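PDB 4YWZ: sensor protein kinase WalK from Staphylococcus aureus, which acts as the sensor histidine kinase of the essential WalKR two-component system, its extracellular domain probably receiving a signal outside the cell. Local coordinates for residues 59-63 against 74-79; 100-106 against 117-123. The protein carries 1 engineered substitution. All coordinates share one frame; numbering follows the deposited sequence.

Contact 1. Residues 59-63 against 74-79; sequences IGEIR and TTKQSN
E61 reaches across to T74 and N79, and its OE2 accepts from three donors. T74 OG1 donates to E61 OE2 over 2.6 Å, taking the anti lone pair. N79 ND2 gives E61 OE2 a second bond of 3.0 Å, coming in from above the carboxylate plane, with the acceptor lying in the amide's own plane. The third donor belongs to the same strand: R63 holds the carboxylate side-on, an almost straight NE bond of 2.9 Å going to E61 OE2, while NH2 donates to OE1. Two donors from the far segment and a salt bridge from its own strand therefore fix the rotation of the carboxylate. It can get there because E61 is extended, with CG trans to the backbone N (chi1 -171°). T74 OG1 does double duty, also accepting the backbone N of K76 in an ST turn.

T75 deals with the backbone of I62. Its OG1, a side-chain hydroxyl, accepts from I62 N at 3.0 Å, nearly straight at 170°, and T75 N returns a bond to I62 O at 3.1 Å. G60 O is served by two waters: water 1 bridges it to T75 OG1, and water 2 links it to K76 NZ, weakly on the lysine side. The direct bond from K76 NZ to G60 O, 3.3 Å, is weak as well. The I62 side chain packs on L50 and Y53 of helix 46-54.

R63 and T74 form an antiparallel non-hydrogen-bonded pair at the margin of the sheet, where strand 71-74 gives way to a turn. On the other flank of strand 59-66, against strand 129-138, G60 and E61 both face E137, a classic beta bulge. The five-stranded antiparallel sheet, ordered 2-1-5-4-3, is consistent with the PAS-like fold of Cache sensor domains.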
loop_
_atom_site.group_PDB
_atom_site.type_symbol
_atom_site.label_atom_id
_atom_site.label_comp_id
_atom_site.label_asym_id
_atom_site.label_seq_id
_atom_site.Cartn_x
_atom_site.Cartn_y
_atom_site.Cartn_z
ATOM N N ILE A 59 -1.412 7.726 4.351
ATOM C CA ILE A 59 -0.980 8.818 5.246
ATOM C C ILE A 59 -2.183 9.480 5.889
ATOM O O ILE A 59 -3.165 9.915 5.199
ATOM C CB ILE A 59 -0.122 9.795 4.470
ATOM C CG1 ILE A 59 1.229 9.100 4.217
ATOM C CG2 ILE A 59 0.067 11.094 5.319
ATOM C CD1 ILE A 59 2.278 9.920 3.568
ATOM N N GLY A 60 -2.170 9.556 7.225
ATOM C CA GLY A 60 -3.166 10.256 8.028
ATOM C C GLY A 60 -2.984 11.765 8.043
ATOM O O GLY A 60 -3.867 12.530 7.695
ATOM N N GLU A 61 -1.785 12.194 8.423
ATOM C CA GLU A 61 -1.442 13.613 8.534
ATOM C C GLU A 61 0.061 13.795 8.360
ATOM O O GLU A 61 0.802 12.897 8.698
ATOM C CB GLU A 61 -1.758 14.072 9.906
ATOM C CG GLU A 61 -1.656 15.606 10.102
ATOM C CD GLU A 61 -2.001 16.082 11.529
ATOM O OE1 GLU A 61 -2.308 15.285 12.434
ATOM O OE2 GLU A 61 -1.853 17.286 11.774
ATOM N N ILE A 62 0.451 14.901 7.733
ATOM C CA ILE A 62 1.846 15.301 7.685
ATOM C C ILE A 62 1.878 16.661 8.355
ATOM O O ILE A 62 1.043 17.558 8.057
ATOM C CB ILE A 62 2.411 15.376 6.272
ATOM C CG1 ILE A 62 2.156 14.078 5.492
ATOM C CG2 ILE A 62 3.898 15.754 6.371
ATOM C CD1 ILE A 62 2.647 14.108 4.037
ATOM N N ARG A 63 2.921 16.924 9.219
ATOM C CA ARG A 63 3.197 18.264 9.749
ATOM C C ARG A 63 4.646 18.617 9.366
ATOM O O ARG A 63 5.509 17.757 9.273
ATOM C CB ARG A 63 3.084 18.337 11.222
ATOM C CG ARG A 63 1.718 17.831 11.766
ATOM C CD ARG A 63 1.598 17.771 13.265
ATOM N NE ARG A 63 0.311 17.186 13.645
ATOM C CZ ARG A 63 0.064 16.618 14.822
ATOM N NH1 ARG A 63 0.980 16.676 15.830
ATOM N NH2 ARG A 63 -1.122 16.031 15.015
ATOM N N THR A 74 0.239 21.898 8.613
ATOM C CA THR A 74 -0.379 20.594 8.689
ATOM C C THR A 74 -1.262 20.366 7.474
ATOM O O THR A 74 -1.814 21.310 6.879
ATOM C CB THR A 74 -1.251 20.397 9.964
ATOM O OG1 THR A 74 -1.880 19.104 9.917
ATOM C CG2 THR A 74 -2.340 21.461 10.157
ATOM N N THR A 75 -1.428 19.094 7.129
ATOM C CA THR A 75 -2.358 18.667 6.079
ATOM C C THR A 75 -3.787 18.402 6.570
ATOM O O THR A 75 -4.696 18.251 5.710
ATOM C CB THR A 75 -1.891 17.423 5.432
ATOM O OG1 THR A 75 -1.841 16.336 6.383
ATOM C CG2 THR A 75 -0.522 17.639 4.854
ATOM N N LYS A 76 -3.998 18.448 7.869
ATOM C CA LYS A 76 -5.289 18.161 8.496
ATOM C C LYS A 76 -5.976 19.434 8.965
ATOM O O LYS A 76 -5.567 20.114 9.937
ATOM C CB LYS A 76 -5.131 17.086 9.591
ATOM C CG LYS A 76 -6.426 16.697 10.257
ATOM C CD LYS A 76 -6.366 15.410 11.107
ATOM C CE LYS A 76 -5.821 14.159 10.466
ATOM N NZ LYS A 76 -6.599 13.449 9.384
ATOM N N GLN A 77 -7.005 19.808 8.199
ATOM C CA GLN A 77 -7.746 21.075 8.452
ATOM C C GLN A 77 -8.281 21.165 9.894
ATOM O O GLN A 77 -8.225 22.213 10.539
ATOM C CB GLN A 77 -8.847 21.206 7.373
ATOM C CG GLN A 77 -9.758 22.413 7.494
ATOM C CD GLN A 77 -11.232 22.006 7.434
ATOM O OE1 GLN A 77 -11.834 21.614 8.449
ATOM N NE2 GLN A 77 -11.818 22.079 6.238
ATOM N N SER A 78 -8.724 20.046 10.470
ATOM C CA SER A 78 -9.219 20.000 11.843
ATOM C C SER A 78 -8.144 20.242 12.895
ATOM O O SER A 78 -8.479 20.452 14.025
ATOM C CB SER A 78 -9.932 18.643 12.114
ATOM O OG SER A 78 -9.043 17.497 12.021
ATOM N N ASN A 79 -6.850 20.263 12.498
ATOM C CA ASN A 79 -5.741 20.552 13.370
ATOM C C ASN A 79 -5.096 21.888 13.077
ATOM O O ASN A 79 -3.987 22.182 13.573
ATOM C CB ASN A 79 -4.667 19.485 13.160
ATOM C CG ASN A 79 -4.921 18.259 13.979
ATOM O OD1 ASN A 79 -5.760 18.253 14.892
ATOM N ND2 ASN A 79 -4.240 17.186 13.623
HETATM O O HOH W 1 -4.042 15.085 6.632
HETATM O O HOH W 2 -6.697 11.849 7.049
#

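Contact 2. Residues 100-106 against 117-123; sequences QSNDHLI and VWVYNIP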
loop_
_atom_site.group_PDB
_atom_site.type_symbol
_atom_site.label_atom_id
_atom_site.label_comp_id
_atom_site.label_asym_id
_atom_site.label_seq_id
_atom_site.Cartn_x
_atom_site.Cartn_y
_atom_site.Cartn_z
ATOM N N GLN A 100 18.697 12.692 12.043
ATOM C CA GLN A 100 18.434 11.376 11.614
ATOM C C GLN A 100 16.918 11.114 11.693
ATOM O O GLN A 100 16.277 11.581 12.632
ATOM C CB GLN A 100 19.147 10.358 12.484
ATOM C CG GLN A 100 20.701 10.445 12.409
ATOM C CD GLN A 100 21.394 9.558 13.451
ATOM O OE1 GLN A 100 20.765 8.898 14.319
ATOM N NE2 GLN A 100 22.716 9.535 13.363
ATOM N N SER A 101 16.446 10.268 10.778
ATOM C CA SER A 101 15.031 9.843 10.866
ATOM C C SER A 101 14.860 8.965 12.074
ATOM O O SER A 101 15.775 8.283 12.631
ATOM C CB SER A 101 14.711 9.003 9.653
ATOM O OG SER A 101 14.780 9.849 8.536
ATOM N N ASN A 102 13.578 8.829 12.511
ATOM C CA ASN A 102 13.191 7.944 13.560
ATOM C C ASN A 102 11.746 7.522 13.428
ATOM O O ASN A 102 11.062 8.097 12.608
ATOM C CB ASN A 102 13.501 8.454 14.985
ATOM C CG ASN A 102 12.712 9.669 15.372
ATOM O OD1 ASN A 102 11.451 9.671 15.367
ATOM N ND2 ASN A 102 13.414 10.722 15.725
ATOM N N ASP A 103 11.371 6.486 14.161
ATOM C CA ASP A 103 9.943 5.979 14.072
ATOM C C ASP A 103 9.502 5.293 15.317
ATOM O O ASP A 103 10.330 4.715 16.059
ATOM C CB ASP A 103 9.712 5.016 12.875
ATOM C CG ASP A 103 10.343 3.671 13.065
ATOM O OD1 ASP A 103 11.584 3.562 12.811
ATOM O OD2 ASP A 103 9.706 2.714 13.511
ATOM N N HIS A 104 8.205 5.322 15.578
ATOM C CA HIS A 104 7.627 4.506 16.661
ATOM C C HIS A 104 6.141 4.317 16.441
ATOM O O HIS A 104 5.535 5.042 15.653
ATOM C CB HIS A 104 7.880 5.191 18.019
ATOM C CG HIS A 104 7.234 6.514 18.217
ATOM N ND1 HIS A 104 7.742 7.686 17.692
ATOM C CD2 HIS A 104 6.151 6.869 18.932
ATOM C CE1 HIS A 104 6.948 8.701 18.021
ATOM N NE2 HIS A 104 5.973 8.228 18.770
ATOM N N LEU A 105 5.575 3.353 17.175
ATOM C CA LEU A 105 4.143 3.091 17.093
ATOM C C LEU A 105 3.408 3.800 18.202
ATOM O O LEU A 105 3.964 4.009 19.359
ATOM C CB LEU A 105 3.906 1.605 17.222
ATOM C CG LEU A 105 4.142 0.630 16.139
ATOM C CD1 LEU A 105 3.878 -0.800 16.697
ATOM C CD2 LEU A 105 3.138 0.894 14.979
ATOM N N ILE A 106 2.200 4.292 17.939
ATOM C CA ILE A 106 1.368 4.974 18.938
ATOM C C ILE A 106 -0.041 4.299 18.825
ATOM O O ILE A 106 -0.275 3.563 17.882
ATOM C CB ILE A 106 1.213 6.475 18.850
ATOM C CG1 ILE A 106 0.533 6.993 17.576
ATOM C CG2 ILE A 106 2.607 7.166 18.977
ATOM C CD1 ILE A 106 0.305 8.439 17.397
ATOM N N VAL A 117 -0.967 3.432 15.062
ATOM C CA VAL A 117 -0.523 4.405 14.076
ATOM C C VAL A 117 0.996 4.438 14.068
ATOM O O VAL A 117 1.608 4.330 15.088
ATOM C CB VAL A 117 -1.046 5.806 14.426
ATOM C CG1 VAL A 117 -0.393 6.869 13.546
ATOM C CG2 VAL A 117 -2.574 5.833 14.204
ATOM N N TRP A 118 1.605 4.500 12.924
ATOM C CA TRP A 118 3.026 4.485 12.829
ATOM C C TRP A 118 3.443 5.919 12.602
ATOM O O TRP A 118 3.061 6.585 11.619
ATOM C CB TRP A 118 3.537 3.594 11.682
ATOM C CG TRP A 118 4.997 3.384 11.652
ATOM C CD1 TRP A 118 5.749 2.899 12.650
ATOM C CD2 TRP A 118 5.916 3.657 10.560
ATOM N NE1 TRP A 118 7.108 2.833 12.269
ATOM C CE2 TRP A 118 7.227 3.309 11.007
ATOM C CE3 TRP A 118 5.771 4.206 9.297
ATOM C CZ2 TRP A 118 8.352 3.430 10.187
ATOM C CZ3 TRP A 118 6.903 4.383 8.505
ATOM C CH2 TRP A 118 8.167 4.005 8.973
ATOM N N VAL A 119 4.348 6.414 13.464
ATOM C CA VAL A 119 4.823 7.786 13.408
ATOM C C VAL A 119 6.271 7.727 12.895
ATOM O O VAL A 119 7.117 6.938 13.365
ATOM C CB VAL A 119 4.900 8.466 14.802
ATOM C CG1 VAL A 119 5.700 9.793 14.788
ATOM C CG2 VAL A 119 3.493 8.591 15.381
ATOM N N TYR A 120 6.500 8.469 11.802
ATOM C CA TYR A 120 7.838 8.581 11.131
ATOM C C TYR A 120 8.176 10.049 11.098
ATOM O O TYR A 120 7.443 10.920 10.630
ATOM C CB TYR A 120 7.752 7.980 9.750
ATOM C CG TYR A 120 9.051 8.055 8.975
ATOM C CD1 TYR A 120 10.052 7.214 9.325
ATOM C CD2 TYR A 120 9.210 8.932 7.942
ATOM C CE1 TYR A 120 11.287 7.235 8.646
ATOM C CE2 TYR A 120 10.395 8.990 7.235
ATOM C CZ TYR A 120 11.413 8.176 7.637
ATOM O OH TYR A 120 12.662 8.180 6.934
ATOM N N ASN A 121 9.405 10.354 11.523
ATOM C CA ASN A 121 9.979 11.634 11.407
ATOM C C ASN A 121 11.251 11.583 10.490
ATOM O O ASN A 121 12.101 10.699 10.633
ATOM C CB ASN A 121 10.500 12.089 12.766
ATOM C CG ASN A 121 9.407 12.433 13.726
ATOM O OD1 ASN A 121 8.620 13.310 13.435
ATOM N ND2 ASN A 121 9.358 11.766 14.816
ATOM N N ILE A 122 11.271 12.532 9.564
ATOM C CA ILE A 122 12.471 12.759 8.721
ATOM C C ILE A 122 12.848 14.218 8.762
ATOM O O ILE A 122 12.085 15.115 8.460
ATOM C CB ILE A 122 12.325 12.226 7.273
ATOM C CG1 ILE A 122 13.649 12.500 6.510
ATOM C CG2 ILE A 122 11.115 12.754 6.572
ATOM C CD1 ILE A 122 13.723 11.852 5.146
ATOM N N PRO A 123 14.081 14.477 9.242
ATOM C CA PRO A 123 14.504 15.863 9.254
ATOM C C PRO A 123 14.790 16.371 7.837
ATOM O O PRO A 123 15.273 15.599 7.022
ATOM C CB PRO A 123 15.845 15.823 10.066
ATOM C CG PRO A 123 16.334 14.451 10.072
ATOM C CD PRO A 123 15.073 13.582 9.844
#
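Strands 102-106 and 117-123 run antiparallel at 157°, axes 4.7 Å apart, with N102-N121, H104-V119 and I106-V117 as hydrogen-bonded pairs alternating with the non-hydrogen-bonded D103-Y120 and L105-W118. On the face of N102 and N121 the two amides lie side by side with their planes nearly perpendicular, and N121 ND2 donates to N102 OD1 along a practically linear 3.0 Å bond (178°). N121 OD1 accepts from N133 ND2; N102 ND2 donates to S91 O, and N121 ND2 also bonds S91 OG. Next along, H104 has CG between the backbone N and the carbonyl carbon (chi1 64°), which turns the ring toward V119, so that V119 CB lies under one face in a CH-pi contact, 4.1 Å from the centroid of the H104 ring. I106 CD1 then meets V119 CG2 at 3.8 Å.

On the other face W118 NE1 donates in its ring plane to D103 OD2 at 2.9 Å, meeting the oxygen from above the carboxylate plane. L105 CD2 approaches the edge of the same indole, crossing it at about a right angle.

Helix 7-37 lies against W118 and Y120, helix 90-98 against N102, H104 and N121, and strand 129-138 pairs with 117-123 along its other flank. Strand 117-123 thus has helix 7-37 on the W118 and Y120 face and helix 90-98 on the N102 and N121 face, with 102-109 outermost in this chain's sheet.

Contact 1 and contact 2 lie in one antiparallel sheet, their centres 15 Å apart and their nearest atoms about 7 Å apart, without touching. Strand 129-138 runs between them: it pairs with 59-63 on one flank and with 117-123 on the other. I134 is touched by both I62 and I122, Y135 by R63, V119 and N121, and E137 by V117 while it faces the bulge at G60 and E61. Helix 7-37 spans both contacts too, meeting I59 and I62 as well as W118 and Y120, with I19 shared by I59 and W118. Each contact also involves an outermost strand of this chain's sheet, contact 1 through the last residue of 71-74, contact 2 through 102-109.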